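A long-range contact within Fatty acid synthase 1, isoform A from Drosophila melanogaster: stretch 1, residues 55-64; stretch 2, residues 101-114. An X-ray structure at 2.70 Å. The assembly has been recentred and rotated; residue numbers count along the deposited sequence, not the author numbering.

Stretch 1 55-64: KTPVVMENLV
Stretch 2, residues 101-114: SGKITIPESIDNEE

Antiparallel strands are held by paired backbone hydrogen bonds and can absorb an extra residue as a bulge; this contact illustrates both. The strand that starts at Val-58 runs against the strand reaching Thr-105, at 153° between N-to-C directions, their axes approaching to 4.5 Å, with extended phi/psi (Val-59 -129/114, Ile-104 -142/132).

Two hydrogen-bonded pairs fix the register. Val-59 N donates to Thr-105 O (3.0 Å) and Thr-105 N returns to Val-59 O (3.2 Å); Glu-61 N reaches Lys-103 O at 2.7 Å, and Lys-103 N reaches Glu-61 O at 2.8 Å. Between them lies the non-hydrogen-bonded pair Met-60 and Ile-104, CA atoms 4.4 Å apart. Asn-62, at phi/psi 53/45, turns the corner, and the register shifts by one. Pairing resumes with Val-64 N to Ser-101 O (2.8 Å) and Ser-101 N to Val-64 O (3.1 Å). Gly-102 (169/-166) lies beside the bulge: an ideal CB would sit a tight 3.1 Å from Leu-63 CD2 and 3.2 Å from Glu-61 O.

CA-H...O contacts supplement these bonds, with Met-60 CA 3.1 Å from Lys-103 O and Ile-104 CA 3.5 Å from Val-59 O.

Apolar packing follows the alternation of side chains. On one face, Met-60 (chi1 m, chi2 t, chi3 t) meets Ile-104 (t, t), CG to CD1 4.2 Å. On the other, Val-59 (t) places CG2 3.9 Å from Pro-107 CG. Beyond the strand pairing, stretch 2 folds back through helical phi/psi at 110-113, and Ile-110 (t, p) brings CG1 to 3.7 Å from Pro-57 CB.

Charge contributes less directly. Glu-61 (m, t, chi3 85°) and Lys-103 (all t) share the face of Val-59, but OE2 of Glu-61 and NZ of Lys-103 remain 4.1 Å apart, favourable electrostatically yet beyond a salt bridge.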

# COMPACT_ATOMS: atom_id res chain seq x y z
N LYS A 55 28.75 -1.26 21.41
CA LYS A 55 29.64 -0.32 20.74
C LYS A 55 29.05 0.10 19.39
O LYS A 55 29.66 0.89 18.66
CB LYS A 55 31.02 -0.94 20.52
CG LYS A 55 31.82 -1.22 21.78
CD LYS A 55 32.51 0.02 22.32
CE LYS A 55 33.38 -0.32 23.52
NZ LYS A 55 34.51 -1.24 23.16
N THR A 56 27.87 -0.42 19.08
CA THR A 56 27.28 -0.25 17.75
C THR A 56 25.91 0.44 17.81
O THR A 56 24.93 -0.18 18.20
CB THR A 56 27.11 -1.60 17.04
OG1 THR A 56 28.34 -2.34 17.11
CG2 THR A 56 26.73 -1.40 15.58
N PRO A 57 25.85 1.72 17.40
CA PRO A 57 24.54 2.38 17.33
C PRO A 57 23.72 1.92 16.13
O PRO A 57 24.29 1.63 15.08
CB PRO A 57 24.91 3.86 17.21
CG PRO A 57 26.24 3.86 16.56
CD PRO A 57 26.95 2.64 17.06
N VAL A 58 22.41 1.83 16.28
CA VAL A 58 21.54 1.37 15.20
C VAL A 58 20.24 2.16 15.14
O VAL A 58 19.88 2.85 16.09
CB VAL A 58 21.24 -0.14 15.33
CG1 VAL A 58 22.53 -0.96 15.26
CG2 VAL A 58 20.49 -0.43 16.63
N VAL A 59 19.56 2.06 14.01
CA VAL A 59 18.24 2.67 13.84
C VAL A 59 17.27 1.62 13.31
O VAL A 59 17.42 1.14 12.19
CB VAL A 59 18.31 3.89 12.89
CG1 VAL A 59 16.91 4.43 12.62
CG2 VAL A 59 19.19 4.97 13.48
N MET A 60 16.29 1.27 14.13
CA MET A 60 15.27 0.32 13.72
C MET A 60 14.05 1.06 13.20
O MET A 60 13.69 2.12 13.72
CB MET A 60 14.88 -0.59 14.89
CG MET A 60 16.06 -1.29 15.52
SD MET A 60 15.58 -2.56 16.68
CE MET A 60 17.09 -2.70 17.63
N GLU A 61 13.40 0.50 12.18
CA GLU A 61 12.25 1.15 11.57
C GLU A 61 11.16 0.15 11.22
O GLU A 61 11.43 -1.01 10.92
CB GLU A 61 12.66 1.92 10.32
CG GLU A 61 13.62 3.06 10.59
CD GLU A 61 14.06 3.76 9.32
OE1 GLU A 61 13.33 4.67 8.87
OE2 GLU A 61 15.13 3.40 8.78
N ASN A 62 9.91 0.62 11.26
CA ASN A 62 8.75 -0.19 10.89
C ASN A 62 8.73 -1.50 11.66
O ASN A 62 8.50 -2.57 11.08
CB ASN A 62 8.76 -0.47 9.38
CG ASN A 62 7.43 -1.02 8.89
OD1 ASN A 62 6.36 -0.54 9.28
ND2 ASN A 62 7.49 -2.02 8.02
N LEU A 63 8.98 -1.43 12.96
CA LEU A 63 8.91 -2.60 13.81
C LEU A 63 7.47 -3.07 13.94
O LEU A 63 6.59 -2.29 14.27
CB LEU A 63 9.51 -2.31 15.18
CG LEU A 63 11.03 -2.23 15.24
CD1 LEU A 63 11.49 -1.54 16.51
CD2 LEU A 63 11.64 -3.62 15.16
N VAL A 64 7.25 -4.36 13.67
CA VAL A 64 5.94 -4.96 13.83
C VAL A 64 6.06 -6.19 14.72
O VAL A 64 6.85 -7.09 14.45
CB VAL A 64 5.31 -5.33 12.48
CG1 VAL A 64 3.92 -5.91 12.68
CG2 VAL A 64 5.25 -4.12 11.56
N SER A 101 9.03 -8.34 12.64
CA SER A 101 9.61 -7.86 11.38
C SER A 101 9.93 -6.38 11.50
O SER A 101 9.36 -5.67 12.33
CB SER A 101 8.64 -8.10 10.22
OG SER A 101 7.58 -7.16 10.23
N GLY A 102 10.85 -5.91 10.66
CA GLY A 102 11.22 -4.51 10.64
C GLY A 102 12.46 -4.25 9.82
O GLY A 102 12.91 -5.11 9.05
N LYS A 103 13.02 -3.05 9.98
CA LYS A 103 14.21 -2.65 9.24
C LYS A 103 15.28 -2.16 10.21
O LYS A 103 14.95 -1.54 11.22
CB LYS A 103 13.86 -1.56 8.22
CG LYS A 103 15.05 -0.95 7.50
CD LYS A 103 14.61 0.14 6.53
CE LYS A 103 15.80 0.88 5.95
NZ LYS A 103 15.38 1.93 4.97
N ILE A 104 16.54 -2.44 9.91
CA ILE A 104 17.64 -2.02 10.77
C ILE A 104 18.84 -1.60 9.93
O ILE A 104 19.25 -2.30 9.01
CB ILE A 104 18.03 -3.15 11.75
CG1 ILE A 104 19.04 -2.62 12.78
CG2 ILE A 104 18.60 -4.36 11.00
CD1 ILE A 104 19.26 -3.55 13.95
N THR A 105 19.40 -0.44 10.26
CA THR A 105 20.56 0.09 9.55
C THR A 105 21.51 0.82 10.49
O THR A 105 21.07 1.42 11.48
CB THR A 105 20.15 1.05 8.42
OG1 THR A 105 19.38 2.13 8.96
CG2 THR A 105 19.32 0.33 7.36
N ILE A 106 22.80 0.76 10.19
CA ILE A 106 23.80 1.50 10.94
C ILE A 106 23.93 2.90 10.32
O ILE A 106 24.39 3.02 9.18
CB ILE A 106 25.16 0.77 10.95
CG1 ILE A 106 25.03 -0.54 11.74
CG2 ILE A 106 26.24 1.64 11.57
CD1 ILE A 106 26.22 -1.46 11.62
N PRO A 107 23.54 3.94 11.06
CA PRO A 107 23.50 5.29 10.49
C PRO A 107 24.87 5.93 10.27
O PRO A 107 25.86 5.52 10.88
CB PRO A 107 22.72 6.09 11.54
CG PRO A 107 23.02 5.41 12.82
CD PRO A 107 23.13 3.94 12.48
N GLU A 108 24.91 6.92 9.38
CA GLU A 108 26.12 7.69 9.14
C GLU A 108 26.52 8.43 10.41
O GLU A 108 27.66 8.36 10.85
CB GLU A 108 25.89 8.68 7.99
CG GLU A 108 27.08 9.58 7.66
CD GLU A 108 28.21 8.84 6.98
OE1 GLU A 108 27.98 7.70 6.52
OE2 GLU A 108 29.32 9.40 6.89
N SER A 109 25.55 9.14 10.99
CA SER A 109 25.77 9.90 12.22
C SER A 109 24.62 9.68 13.20
O SER A 109 23.51 10.17 12.98
CB SER A 109 25.92 11.39 11.91
OG SER A 109 25.99 12.15 13.11
N ILE A 110 24.89 8.95 14.28
CA ILE A 110 23.84 8.61 15.24
C ILE A 110 23.27 9.87 15.88
O ILE A 110 22.09 9.91 16.23
CB ILE A 110 24.38 7.64 16.32
CG1 ILE A 110 23.25 7.19 17.26
CG2 ILE A 110 25.51 8.28 17.11
CD1 ILE A 110 22.14 6.41 16.59
N ASP A 111 24.10 10.90 16.02
CA ASP A 111 23.66 12.16 16.61
C ASP A 111 22.64 12.86 15.72
O ASP A 111 21.72 13.51 16.20
CB ASP A 111 24.86 13.08 16.86
CG ASP A 111 25.76 12.58 17.98
OD1 ASP A 111 25.24 11.99 18.94
OD2 ASP A 111 26.98 12.80 17.89
N ASN A 112 22.81 12.72 14.41
CA ASN A 112 21.94 13.38 13.45
C ASN A 112 20.58 12.69 13.34
O ASN A 112 19.61 13.29 12.87
CB ASN A 112 22.60 13.41 12.07
CG ASN A 112 23.45 14.64 11.85
OD1 ASN A 112 24.53 14.78 12.44
ND2 ASN A 112 22.98 15.55 11.00
N GLU A 113 20.50 11.44 13.78
CA GLU A 113 19.26 10.68 13.69
C GLU A 113 18.31 10.95 14.85
O GLU A 113 17.14 10.57 14.80
CB GLU A 113 19.58 9.18 13.63
CG GLU A 113 20.36 8.75 12.39
CD GLU A 113 19.55 8.83 11.12
OE1 GLU A 113 18.48 8.20 11.05
OE2 GLU A 113 19.99 9.52 10.17
N GLU A 114 18.80 11.62 15.89
CA GLU A 114 18.00 11.89 17.08
C GLU A 114 17.28 13.23 16.99
O GLU A 114 17.64 14.08 16.17
CB GLU A 114 18.88 11.86 18.33
CG GLU A 114 19.74 10.62 18.45
CD GLU A 114 20.16 10.33 19.88
OE1 GLU A 114 21.29 10.72 20.26
OE2 GLU A 114 19.37 9.71 20.62